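Local coordinates for protein endoglucanase family 5 (Clostridium acetobutylicum ATCC 824, PDB 6PZ7) that probably hydrolyses internal beta-1,4 links of cellulose and related plant polysaccharides, as a broad-specificity endoglucanase of glycoside hydrolase family 5, at residues T40-A43 with M44-I48; N171-A174 with V175-R179. All coordinates share one frame; numbering follows the deposited sequence. Where two conformers were deposited one is given.

Contact 1 (T40-A43 with M44-I48); sequences TTKA and MIDKI
Thr41 and Met44 form a capping box at the start of helix 42-51, which runs between strands 19-22 and 55-58 of the TIM barrel and whose first-turn N-H groups have no carbonyls of a preceding turn to bond. Thr41 is the N-cap: its OG1 lies between its own backbone N and carbonyl carbon (chi1 65°), from where it accepts from Met44 N at 3.2 Å. Met44 answers with its side chain, which crosses that of Thr41 at about a right angle. Its CB packs against Thr41 O, CG lies 3.3 Å from Thr41 OG1, and SD, carried back by a chain extended beyond CG, takes a weak hydrogen bond of 3.6 Å from Thr41 N while resting on Thr40 CA. The terminal CE ends near Thr41 OG1.

Lys42, the residue after the cap, reaches one turn along the helix to Asp46. Bends at chi2, chi3 and chi4 lay CD alongside Asp46 OD1 and bring NZ to it in a salt bridge. Asp92 gives the same ammonium a second carboxylate, so the lysine probably eases the closeness of the Asp46 and Asp92 carboxylates. Asp46 OD1 receives NZ on its syn lone pair at 3.0 Å, and a water accepts from Lys42 NZ while donating to Asp46 OD2 at 2.7 Å.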
loop_
_atom_site.group_PDB
_atom_site.type_symbol
_atom_site.label_atom_id
_atom_site.label_comp_id
_atom_site.label_asym_id
_atom_site.label_seq_id
_atom_site.Cartn_x
_atom_site.Cartn_y
_atom_site.Cartn_z
ATOM N N THR A 40 -5.934 9.074 15.155
ATOM C CA THR A 40 -6.987 8.974 14.147
ATOM C C THR A 40 -8.355 8.867 14.805
ATOM O O THR A 40 -8.514 8.191 15.820
ATOM C CB THR A 40 -6.749 7.748 13.279
ATOM O OG1 THR A 40 -5.409 7.756 12.783
ATOM C CG2 THR A 40 -7.689 7.680 12.090
ATOM N N THR A 41 -9.337 9.544 14.219
ATOM C CA THR A 41 -10.716 9.497 14.678
ATOM C C THR A 41 -11.639 8.998 13.566
ATOM O O THR A 41 -11.331 9.074 12.365
ATOM C CB THR A 41 -11.215 10.875 15.116
ATOM O OG1 THR A 41 -11.221 11.712 13.961
ATOM C CG2 THR A 41 -10.346 11.485 16.190
ATOM N N LYS A 42 -12.800 8.518 13.994
ATOM C CA LYS A 42 -13.847 8.139 13.057
ATOM C C LYS A 42 -14.202 9.301 12.138
ATOM O O LYS A 42 -14.443 9.115 10.937
ATOM C CB LYS A 42 -15.071 7.678 13.850
ATOM C CG LYS A 42 -16.315 7.356 13.053
ATOM C CD LYS A 42 -16.040 6.259 12.049
ATOM C CE LYS A 42 -17.303 5.385 11.838
ATOM N NZ LYS A 42 -18.452 6.142 11.232
ATOM N N ALA A 43 -14.227 10.515 12.683
ATOM C CA ALA A 43 -14.607 11.677 11.880
ATOM C C ALA A 43 -13.636 11.911 10.722
ATOM O O ALA A 43 -14.035 12.349 9.640
ATOM C CB ALA A 43 -14.688 12.918 12.750
ATOM N N MET A 44 -12.351 11.635 10.925
ATOM C CA MET A 44 -11.385 11.747 9.826
ATOM C C MET A 44 -11.722 10.754 8.717
ATOM O O MET A 44 -11.725 11.084 7.526
ATOM C CB MET A 44 -9.961 11.505 10.354
ATOM C CG MET A 44 -9.453 12.570 11.307
ATOM S SD MET A 44 -7.913 12.009 12.078
ATOM C CE MET A 44 -7.853 13.152 13.472
ATOM N N ILE A 45 -12.007 9.506 9.102
ATOM C CA ILE A 45 -12.341 8.469 8.117
ATOM C C ILE A 45 -13.678 8.775 7.433
ATOM O O ILE A 45 -13.847 8.544 6.221
ATOM C CB ILE A 45 -12.291 7.080 8.775
ATOM C CG1 ILE A 45 -10.903 6.806 9.346
ATOM C CG2 ILE A 45 -12.755 6.008 7.806
ATOM C CD1 ILE A 45 -9.756 6.906 8.339
ATOM N N ASP A 46 -14.632 9.356 8.167
ATOM C CA ASP A 46 -15.881 9.798 7.560
ATOM C C ASP A 46 -15.621 10.823 6.447
ATOM O O ASP A 46 -16.326 10.831 5.430
ATOM C CB ASP A 46 -16.795 10.428 8.632
ATOM C CG ASP A 46 -17.378 9.445 9.617
ATOM O OD1 ASP A 46 -17.317 8.209 9.451
ATOM O OD2 ASP A 46 -17.965 9.924 10.614
ATOM N N LYS A 47 -14.648 11.712 6.643
ATOM C CA LYS A 47 -14.320 12.684 5.594
ATOM C C LYS A 47 -13.872 11.968 4.317
ATOM O O LYS A 47 -14.210 12.376 3.201
ATOM C CB LYS A 47 -13.185 13.572 6.098
ATOM C CG LYS A 47 -13.002 14.882 5.387
ATOM C CD LYS A 47 -13.971 15.948 5.874
ATOM C CE LYS A 47 -13.650 17.175 5.115
ATOM N NZ LYS A 47 -14.653 18.205 5.292
ATOM N N ILE A 48 -13.076 10.914 4.473
ATOM C CA ILE A 48 -12.620 10.115 3.335
ATOM C C ILE A 48 -13.792 9.508 2.587
ATOM O O ILE A 48 -13.879 9.593 1.350
ATOM C CB ILE A 48 -11.644 9.015 3.815
ATOM C CG1 ILE A 48 -10.489 9.589 4.650
ATOM C CG2 ILE A 48 -11.192 8.133 2.660
ATOM C CD1 ILE A 48 -9.728 10.662 3.978
HETATM O O HOH W 1 -19.745 8.532 12.062
#

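Contact 2 (N171-A174 with V175-R179)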
loop_
_atom_site.group_PDB
_atom_site.type_symbol
_atom_site.label_atom_id
_atom_site.label_comp_id
_atom_site.label_asym_id
_atom_site.label_seq_id
_atom_site.Cartn_x
_atom_site.Cartn_y
_atom_site.Cartn_z
ATOM N N ASN A 171 6.397 -13.936 0.649
ATOM C CA ASN A 171 4.991 -13.782 0.306
ATOM C C ASN A 171 4.259 -15.110 0.441
ATOM O O ASN A 171 3.109 -15.147 0.899
ATOM C CB ASN A 171 4.850 -13.224 -1.116
ATOM C CG ASN A 171 5.083 -11.720 -1.198
ATOM O OD1 ASN A 171 4.806 -10.987 -0.233
ATOM N ND2 ASN A 171 5.518 -11.241 -2.359
ATOM N N LEU A 172 4.890 -16.200 0.005
ATOM C CA LEU A 172 4.285 -17.523 0.133
ATOM C C LEU A 172 4.054 -17.887 1.592
ATOM O O LEU A 172 2.975 -18.367 1.947
ATOM C CB LEU A 172 5.179 -18.577 -0.522
ATOM C CG LEU A 172 4.708 -20.018 -0.385
ATOM C CD1 LEU A 172 3.366 -20.196 -0.960
ATOM C CD2 LEU A 172 5.726 -20.967 -1.031
ATOM N N THR A 173 5.060 -17.655 2.439
ATOM C CA THR A 173 4.935 -17.921 3.861
ATOM C C THR A 173 3.759 -17.145 4.431
ATOM O O THR A 173 2.944 -17.683 5.194
ATOM C CB THR A 173 6.220 -17.497 4.581
ATOM O OG1 THR A 173 7.330 -18.300 4.150
ATOM C CG2 THR A 173 6.072 -17.643 6.086
ATOM N N ALA A 174 3.681 -15.854 4.117
ATOM C CA ALA A 174 2.583 -15.033 4.651
ATOM C C ALA A 174 1.215 -15.513 4.169
ATOM O O ALA A 174 0.280 -15.625 4.959
ATOM C CB ALA A 174 2.833 -13.584 4.303
ATOM N N VAL A 175 1.070 -15.805 2.878
ATOM C CA VAL A 175 -0.208 -16.297 2.361
ATOM C C VAL A 175 -0.591 -17.607 3.035
ATOM O O VAL A 175 -1.738 -17.794 3.463
ATOM C CB VAL A 175 -0.180 -16.442 0.825
ATOM C CG1 VAL A 175 -1.361 -17.253 0.340
ATOM C CG2 VAL A 175 -0.158 -15.055 0.158
ATOM N N ASN A 176 0.352 -18.557 3.127
ATOM C CA ASN A 176 0.019 -19.836 3.746
ATOM C C ASN A 176 -0.377 -19.653 5.214
ATOM O O ASN A 176 -1.301 -20.303 5.715
ATOM C CB ASN A 176 1.195 -20.806 3.647
ATOM C CG ASN A 176 1.332 -21.451 2.269
ATOM O OD1 ASN A 176 0.400 -21.486 1.495
ATOM N ND2 ASN A 176 2.515 -21.980 1.995
ATOM N N THR A 177 0.342 -18.794 5.929
ATOM C CA THR A 177 0.034 -18.542 7.339
ATOM C C THR A 177 -1.352 -17.930 7.492
ATOM O O THR A 177 -2.140 -18.351 8.341
ATOM C CB THR A 177 1.084 -17.626 7.946
ATOM O OG1 THR A 177 2.374 -18.246 7.887
ATOM C CG2 THR A 177 0.796 -17.259 9.378
ATOM N N ILE A 178 -1.674 -16.934 6.669
ATOM C CA ILE A 178 -3.008 -16.342 6.691
ATOM C C ILE A 178 -4.051 -17.420 6.469
ATOM O O ILE A 178 -5.042 -17.539 7.218
ATOM C CB ILE A 178 -3.095 -15.222 5.635
ATOM C CG1 ILE A 178 -2.266 -14.003 6.069
ATOM C CG2 ILE A 178 -4.556 -14.865 5.376
ATOM C CD1 ILE A 178 -1.880 -13.080 4.950
ATOM N N ARG A 179 -3.919 -18.165 5.381
ATOM C CA ARG A 179 -4.966 -19.124 5.025
ATOM C C ARG A 179 -5.124 -20.214 6.084
ATOM O O ARG A 179 -6.245 -20.683 6.318
ATOM C CB ARG A 179 -4.667 -19.727 3.660
ATOM C CG ARG A 179 -4.654 -18.708 2.504
ATOM C CD ARG A 179 -5.840 -18.845 1.593
ATOM N NE ARG A 179 -5.789 -17.933 0.470
ATOM C CZ ARG A 179 -6.378 -16.731 0.421
ATOM N NH1 ARG A 179 -7.069 -16.277 1.460
ATOM N NH2 ARG A 179 -6.256 -15.964 -0.648
#
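Asn171-Ala174 and Val175-Arg179 are successive turns of helix 161-180, and the backbone joins them by regular i to i+4 bonds. Val175 N donates to Asn171 O, Asn176 N to Leu172 O, Thr177 N to Thr173 O and Ile178 N to Ala174 O, each about 2.9 Å between donor N and acceptor O.

Thr177 adds a side-chain bond to this ladder. With OG1 beside its own backbone N (chi1 -61°), the hydroxyl turns back along the helix and donates to Thr173 O at 2.8 Å. It stands 36° out of the carbonyl plane, on the face opposite Thr177 N, so two donors from one residue grip a single oxygen and the buried hydroxyl is satisfied within the helix. Thr173 points its side chain the same way as that of Thr177, and its own hydroxyl bonds to Lys169 O, repeating the pattern one turn earlier.

Around the helix, Leu172 lays CD1 against the Asn176 amide, 3.6 Å from ND2; OD1 of that amide is held by Asn211. Ile178 folds CG1 and CD1 over Ala174 O, CG1 at 3.2 Å, and Val175 CG2 sits 3.4 Å from Asn171 O.

The helix has two neighbours in the barrel: Thr173, Ala174 and Thr177 meet helix 111-132 at Thr118, Thr122 and Trp125, whereas Asn171, Val175 and Ile178 pack on strand 190-193, with the Asn171 amide bonded to Thr143 and Pro193.

In the fold
Both contacts belong to the outer helices of an eight-stranded beta/alpha (TIM) barrel, and each ties neighbouring turns of one helix without closing a loop. From the N terminus, the chain leaves strand 19-22 and reaches contact 1 at the start of helix 42-51, in the beta-alpha-beta unit that ends with strand 55-58. It passes two more strands, 95-99 and 139-142, before contact 2 appears near the end of helix 161-180, ahead of strand 190-193. The contacts stand in series, neither nested nor crossed, with centres about 31 Å apart. Contact 1 faces helix 76-91, contact 2 helix 111-132: one concerns how a helix begins, the other how it continues.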